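LanC-like protein GCR2 (Arabidopsis thaliana, PDB 3T33) binds zinc, is linked to abscisic acid binding, and may play a role in abscisic acid signalling as a LanC-like protein. Local coordinates at residues Leu104-Ser118 / Tyr130-Leu144. Residues are numbered along the deposited sequence; the frame is centred on the assembly and turned at random.
Sequences LKLCLENVEACDVAS and YAGVCALGAVAAKCL
The Tyr130 ring meets Asp115 and Ser118 along one edge, close to its plane, while the sulfur of Cys134, one turn further along the same helix, lies over one face, displaced from the ring centre. Tyr130 OH donates to Asp115 OD1 at 2.8 Å, reaching the oxygen nearly in line with its C-O bond, and the carboxylate and ring planes are only 22° apart. With CG anti to the backbone N (chi1 -176°), the ring swings from its own helix to Asp115. Ser118 OG lies 3.2 Å from Tyr130 CD1 on the same edge. Asp115 OD2 forms salt bridges with Arg119 and Arg156, so Asp115 is held by more than the tyrosine, and the arginines probably favour the charged form of the acid.

The rest of the interface, away from the zinc site, is mostly apolar side chains. Val133 enters as a knob among Val111, Cys114, Asp115 and Ser118. The backbones come nearest at Val111 and Gly137, where the missing side chain probably helps Val111 CG1 to rest 3.6 Å from Gly137 CA; the other branch, CG2, turns to Leu136 CD1. Leu108 is the reciprocal knob, set among Gly137, Ala140, Ala141 and Leu144; its CD2 presses on Ala140 CB at 3.6 Å, while CD1 meets Leu144 CD2 at 3.7 Å. Leu104 straddles the last turn, placing CD1 against Ala140 and CD2 against Leu144 CB. At the margin, Lys105 CE touches Leu144 CD1 at 3.9 Å, the aliphatic part of the lysine crossing the leucine roughly at a right angle.

The axes approach to 9.5 Å at 148° between their directions, and an 11-residue connection without helix or strand joins them: an antiparallel helical hairpin with knobs-into-holes packing, consistent with the alpha/alpha toroid of LanC-like proteins, which is built from such hairpins.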
loop_
_atom_site.group_PDB
_atom_site.type_symbol
_atom_site.label_atom_id
_atom_site.label_comp_id
_atom_site.label_asym_id
_atom_site.label_seq_id
_atom_site.Cartn_x
_atom_site.Cartn_y
_atom_site.Cartn_z
ATOM N N LEU A 104 -14.894 -14.841 2.094
ATOM C CA LEU A 104 -13.863 -15.470 2.911
ATOM C C LEU A 104 -13.548 -16.892 2.445
ATOM O O LEU A 104 -12.392 -17.270 2.348
ATOM C CB LEU A 104 -14.305 -15.474 4.352
ATOM C CG LEU A 104 -13.408 -16.110 5.425
ATOM C CD1 LEU A 104 -12.069 -15.345 5.516
ATOM C CD2 LEU A 104 -14.136 -16.052 6.722
ATOM N N LYS A 105 -14.580 -17.665 2.112
ATOM C CA LYS A 105 -14.390 -19.028 1.617
ATOM C C LYS A 105 -13.643 -18.999 0.322
ATOM O O LYS A 105 -12.754 -19.794 0.100
ATOM C CB LYS A 105 -15.737 -19.779 1.456
ATOM C CG LYS A 105 -16.069 -20.609 2.692
ATOM C CD LYS A 105 -17.564 -20.754 2.932
ATOM C CE LYS A 105 -17.861 -20.816 4.433
ATOM N NZ LYS A 105 -19.057 -19.933 4.830
ATOM N N LEU A 106 -14.019 -18.101 -0.561
ATOM C CA LEU A 106 -13.415 -18.136 -1.860
ATOM C C LEU A 106 -11.932 -17.774 -1.663
ATOM O O LEU A 106 -11.041 -18.398 -2.277
ATOM C CB LEU A 106 -14.100 -17.155 -2.805
ATOM C CG LEU A 106 -13.573 -17.320 -4.233
ATOM C CD1 LEU A 106 -13.760 -18.810 -4.647
ATOM C CD2 LEU A 106 -14.270 -16.372 -5.217
ATOM N N CYS A 107 -11.714 -16.744 -0.822
ATOM C CA CYS A 107 -10.403 -16.339 -0.334
ATOM C C CYS A 107 -9.543 -17.559 -0.046
ATOM O O CYS A 107 -8.514 -17.759 -0.680
ATOM C CB CYS A 107 -10.526 -15.494 0.957
ATOM S SG CYS A 107 -8.850 -15.051 1.639
ATOM N N LEU A 108 -10.016 -18.379 0.885
ATOM C CA LEU A 108 -9.285 -19.570 1.309
ATOM C C LEU A 108 -9.055 -20.589 0.224
ATOM O O LEU A 108 -8.028 -21.269 0.233
ATOM C CB LEU A 108 -9.963 -20.236 2.498
ATOM C CG LEU A 108 -9.640 -19.453 3.762
ATOM C CD1 LEU A 108 -10.560 -19.906 4.855
ATOM C CD2 LEU A 108 -8.201 -19.613 4.164
ATOM N N GLU A 109 -9.998 -20.694 -0.702
ATOM C CA GLU A 109 -9.773 -21.555 -1.838
ATOM C C GLU A 109 -8.647 -21.007 -2.703
ATOM O O GLU A 109 -7.825 -21.786 -3.191
ATOM C CB GLU A 109 -11.022 -21.729 -2.701
ATOM C CG GLU A 109 -12.212 -22.139 -1.956
ATOM C CD GLU A 109 -13.308 -22.651 -2.871
ATOM O OE1 GLU A 109 -13.184 -22.565 -4.134
ATOM O OE2 GLU A 109 -14.290 -23.180 -2.287
ATOM N N ASN A 110 -8.627 -19.682 -2.917
ATOM C CA ASN A 110 -7.528 -19.084 -3.686
ATOM C C ASN A 110 -6.171 -19.285 -3.002
ATOM O O ASN A 110 -5.173 -19.496 -3.692
ATOM C CB ASN A 110 -7.733 -17.596 -3.861
ATOM C CG ASN A 110 -8.897 -17.252 -4.797
ATOM O OD1 ASN A 110 -9.004 -16.114 -5.222
ATOM N ND2 ASN A 110 -9.743 -18.217 -5.125
ATOM N N VAL A 111 -6.151 -19.186 -1.657
ATOM C CA VAL A 111 -4.912 -19.260 -0.852
ATOM C C VAL A 111 -4.309 -20.667 -1.007
ATOM O O VAL A 111 -3.128 -20.828 -1.395
ATOM C CB VAL A 111 -5.153 -18.934 0.644
ATOM C CG1 VAL A 111 -3.886 -19.042 1.443
ATOM C CG2 VAL A 111 -5.661 -17.483 0.811
ATOM N N GLU A 112 -5.152 -21.667 -0.729
ATOM C CA GLU A 112 -4.808 -23.067 -0.903
ATOM C C GLU A 112 -4.199 -23.358 -2.273
ATOM O O GLU A 112 -3.135 -23.981 -2.337
ATOM C CB GLU A 112 -6.033 -23.920 -0.646
ATOM C CG GLU A 112 -5.918 -25.373 -1.068
ATOM C CD GLU A 112 -7.024 -26.174 -0.393
ATOM O OE1 GLU A 112 -8.130 -26.335 -1.014
ATOM O OE2 GLU A 112 -6.814 -26.568 0.795
ATOM N N ALA A 113 -4.838 -22.915 -3.359
ATOM C CA ALA A 113 -4.197 -23.017 -4.685
ATOM C C ALA A 113 -2.847 -22.290 -4.780
ATOM O O ALA A 113 -1.957 -22.714 -5.499
ATOM C CB ALA A 113 -5.107 -22.561 -5.795
ATOM N N CYS A 114 -2.683 -21.196 -4.053
ATOM C CA CYS A 114 -1.465 -20.436 -4.159
ATOM C C CYS A 114 -0.377 -21.197 -3.421
ATOM O O CYS A 114 0.787 -21.155 -3.811
ATOM C CB CYS A 114 -1.682 -19.042 -3.551
ATOM S SG CYS A 114 -2.574 -17.875 -4.681
ATOM N N ASP A 115 -0.777 -21.860 -2.338
ATOM C CA ASP A 115 0.112 -22.633 -1.530
ATOM C C ASP A 115 0.756 -23.770 -2.337
ATOM O O ASP A 115 1.989 -23.838 -2.441
ATOM C CB ASP A 115 -0.643 -23.179 -0.353
ATOM C CG ASP A 115 0.260 -23.891 0.645
ATOM O OD1 ASP A 115 1.470 -23.576 0.760
ATOM O OD2 ASP A 115 -0.270 -24.784 1.337
ATOM N N VAL A 116 -0.100 -24.615 -2.926
ATOM C CA VAL A 116 0.272 -25.664 -3.901
ATOM C C VAL A 116 1.258 -25.127 -4.952
ATOM O O VAL A 116 2.335 -25.717 -5.178
ATOM C CB VAL A 116 -1.003 -26.259 -4.619
ATOM C CG1 VAL A 116 -0.635 -27.174 -5.812
ATOM C CG2 VAL A 116 -1.917 -27.003 -3.635
ATOM N N ALA A 117 0.897 -24.015 -5.596
ATOM C CA ALA A 117 1.749 -23.439 -6.639
ATOM C C ALA A 117 3.058 -22.803 -6.101
ATOM O O ALA A 117 3.981 -22.579 -6.872
ATOM C CB ALA A 117 0.966 -22.427 -7.445
ATOM N N SER A 118 3.147 -22.530 -4.794
ATOM C CA SER A 118 4.333 -21.837 -4.263
ATOM C C SER A 118 5.374 -22.705 -3.515
ATOM O O SER A 118 6.387 -22.194 -2.988
ATOM C CB SER A 118 3.934 -20.634 -3.411
ATOM O OG SER A 118 3.090 -20.991 -2.336
ATOM N N TYR A 130 6.114 -16.193 -0.252
ATOM C CA TYR A 130 5.388 -17.266 0.336
ATOM C C TYR A 130 4.863 -16.909 1.724
ATOM O O TYR A 130 3.876 -17.515 2.198
ATOM C CB TYR A 130 6.410 -18.449 0.478
ATOM C CG TYR A 130 5.799 -19.703 1.004
ATOM C CD1 TYR A 130 4.670 -20.213 0.394
ATOM C CD2 TYR A 130 6.332 -20.380 2.116
ATOM C CE1 TYR A 130 4.041 -21.408 0.835
ATOM C CE2 TYR A 130 5.730 -21.606 2.585
ATOM C CZ TYR A 130 4.559 -22.123 1.904
ATOM O OH TYR A 130 3.859 -23.293 2.273
ATOM N N ALA A 131 5.569 -16.006 2.414
ATOM C CA ALA A 131 5.086 -15.468 3.710
ATOM C C ALA A 131 3.728 -14.784 3.509
ATOM O O ALA A 131 2.857 -14.880 4.342
ATOM C CB ALA A 131 6.137 -14.461 4.343
ATOM N N GLY A 132 3.556 -14.105 2.383
ATOM C CA GLY A 132 2.235 -13.527 2.010
ATOM C C GLY A 132 1.141 -14.575 1.996
ATOM O O GLY A 132 0.075 -14.396 2.606
ATOM N N VAL A 133 1.397 -15.681 1.303
ATOM C CA VAL A 133 0.445 -16.833 1.186
ATOM C C VAL A 133 0.100 -17.423 2.542
ATOM O O VAL A 133 -1.079 -17.641 2.885
ATOM C CB VAL A 133 1.052 -17.958 0.322
ATOM C CG1 VAL A 133 0.129 -19.200 0.285
ATOM C CG2 VAL A 133 1.380 -17.427 -1.068
ATOM N N CYS A 134 1.125 -17.683 3.341
ATOM C CA CYS A 134 0.897 -18.244 4.641
ATOM C C CYS A 134 0.226 -17.299 5.592
ATOM O O CYS A 134 -0.524 -17.735 6.459
ATOM C CB CYS A 134 2.238 -18.688 5.230
ATOM S SG CYS A 134 2.999 -20.124 4.299
ATOM N N ALA A 135 0.544 -16.013 5.538
ATOM C CA ALA A 135 0.003 -15.133 6.569
ATOM C C ALA A 135 -1.465 -14.874 6.272
ATOM O O ALA A 135 -2.270 -14.881 7.185
ATOM C CB ALA A 135 0.790 -13.821 6.656
ATOM N N LEU A 136 -1.839 -14.728 4.999
ATOM C CA LEU A 136 -3.248 -14.557 4.668
ATOM C C LEU A 136 -3.990 -15.840 4.976
ATOM O O LEU A 136 -5.067 -15.855 5.527
ATOM C CB LEU A 136 -3.428 -14.242 3.189
ATOM C CG LEU A 136 -4.569 -13.352 2.693
ATOM C CD1 LEU A 136 -4.977 -13.525 1.215
ATOM C CD2 LEU A 136 -5.762 -13.160 3.624
ATOM N N GLY A 137 -3.407 -16.954 4.620
ATOM C CA GLY A 137 -4.050 -18.242 4.898
ATOM C C GLY A 137 -4.422 -18.310 6.349
ATOM O O GLY A 137 -5.568 -18.633 6.668
ATOM N N ALA A 138 -3.446 -18.026 7.229
ATOM C CA ALA A 138 -3.634 -18.177 8.661
ATOM C C ALA A 138 -4.667 -17.175 9.219
ATOM O O ALA A 138 -5.410 -17.484 10.108
ATOM C CB ALA A 138 -2.266 -17.998 9.415
ATOM N N VAL A 139 -4.707 -15.978 8.649
ATOM C CA VAL A 139 -5.629 -14.944 9.131
ATOM C C VAL A 139 -7.042 -15.289 8.657
ATOM O O VAL A 139 -7.983 -15.297 9.435
ATOM C CB VAL A 139 -5.133 -13.516 8.721
ATOM C CG1 VAL A 139 -6.211 -12.487 9.018
ATOM C CG2 VAL A 139 -3.824 -13.154 9.496
ATOM N N ALA A 140 -7.171 -15.619 7.376
ATOM C CA ALA A 140 -8.463 -16.014 6.802
ATOM C C ALA A 140 -9.044 -17.217 7.539
ATOM O O ALA A 140 -10.213 -17.202 7.849
ATOM C CB ALA A 140 -8.370 -16.240 5.308
ATOM N N ALA A 141 -8.210 -18.202 7.889
ATOM C CA ALA A 141 -8.639 -19.376 8.701
ATOM C C ALA A 141 -9.085 -19.042 10.108
ATOM O O ALA A 141 -10.013 -19.651 10.635
ATOM C CB ALA A 141 -7.536 -20.483 8.742
ATOM N N LYS A 142 -8.374 -18.121 10.740
ATOM C CA LYS A 142 -8.780 -17.613 12.034
ATOM C C LYS A 142 -10.161 -16.938 11.904
ATOM O O LYS A 142 -11.024 -17.143 12.737
ATOM C CB LYS A 142 -7.718 -16.634 12.607
ATOM C CG LYS A 142 -7.574 -16.626 14.150
ATOM C CD LYS A 142 -7.423 -18.056 14.700
ATOM C CE LYS A 142 -7.171 -18.140 16.207
ATOM N NZ LYS A 142 -7.065 -19.595 16.580
ATOM N N CYS A 143 -10.395 -16.162 10.854
ATOM C CA CYS A 143 -11.706 -15.497 10.754
ATOM C C CYS A 143 -12.814 -16.532 10.582
ATOM O O CYS A 143 -13.875 -16.433 11.214
ATOM C CB CYS A 143 -11.730 -14.465 9.635
ATOM S SG CYS A 143 -10.596 -13.121 9.967
ATOM N N LEU A 144 -12.533 -17.547 9.776
ATOM C CA LEU A 144 -13.471 -18.584 9.502
ATOM C C LEU A 144 -13.749 -19.496 10.711
ATOM O O LEU A 144 -14.804 -20.110 10.788
ATOM C CB LEU A 144 -13.040 -19.364 8.271
ATOM C CG LEU A 144 -14.040 -20.402 7.742
ATOM C CD1 LEU A 144 -15.331 -19.747 7.137
ATOM C CD2 LEU A 144 -13.367 -21.331 6.749
#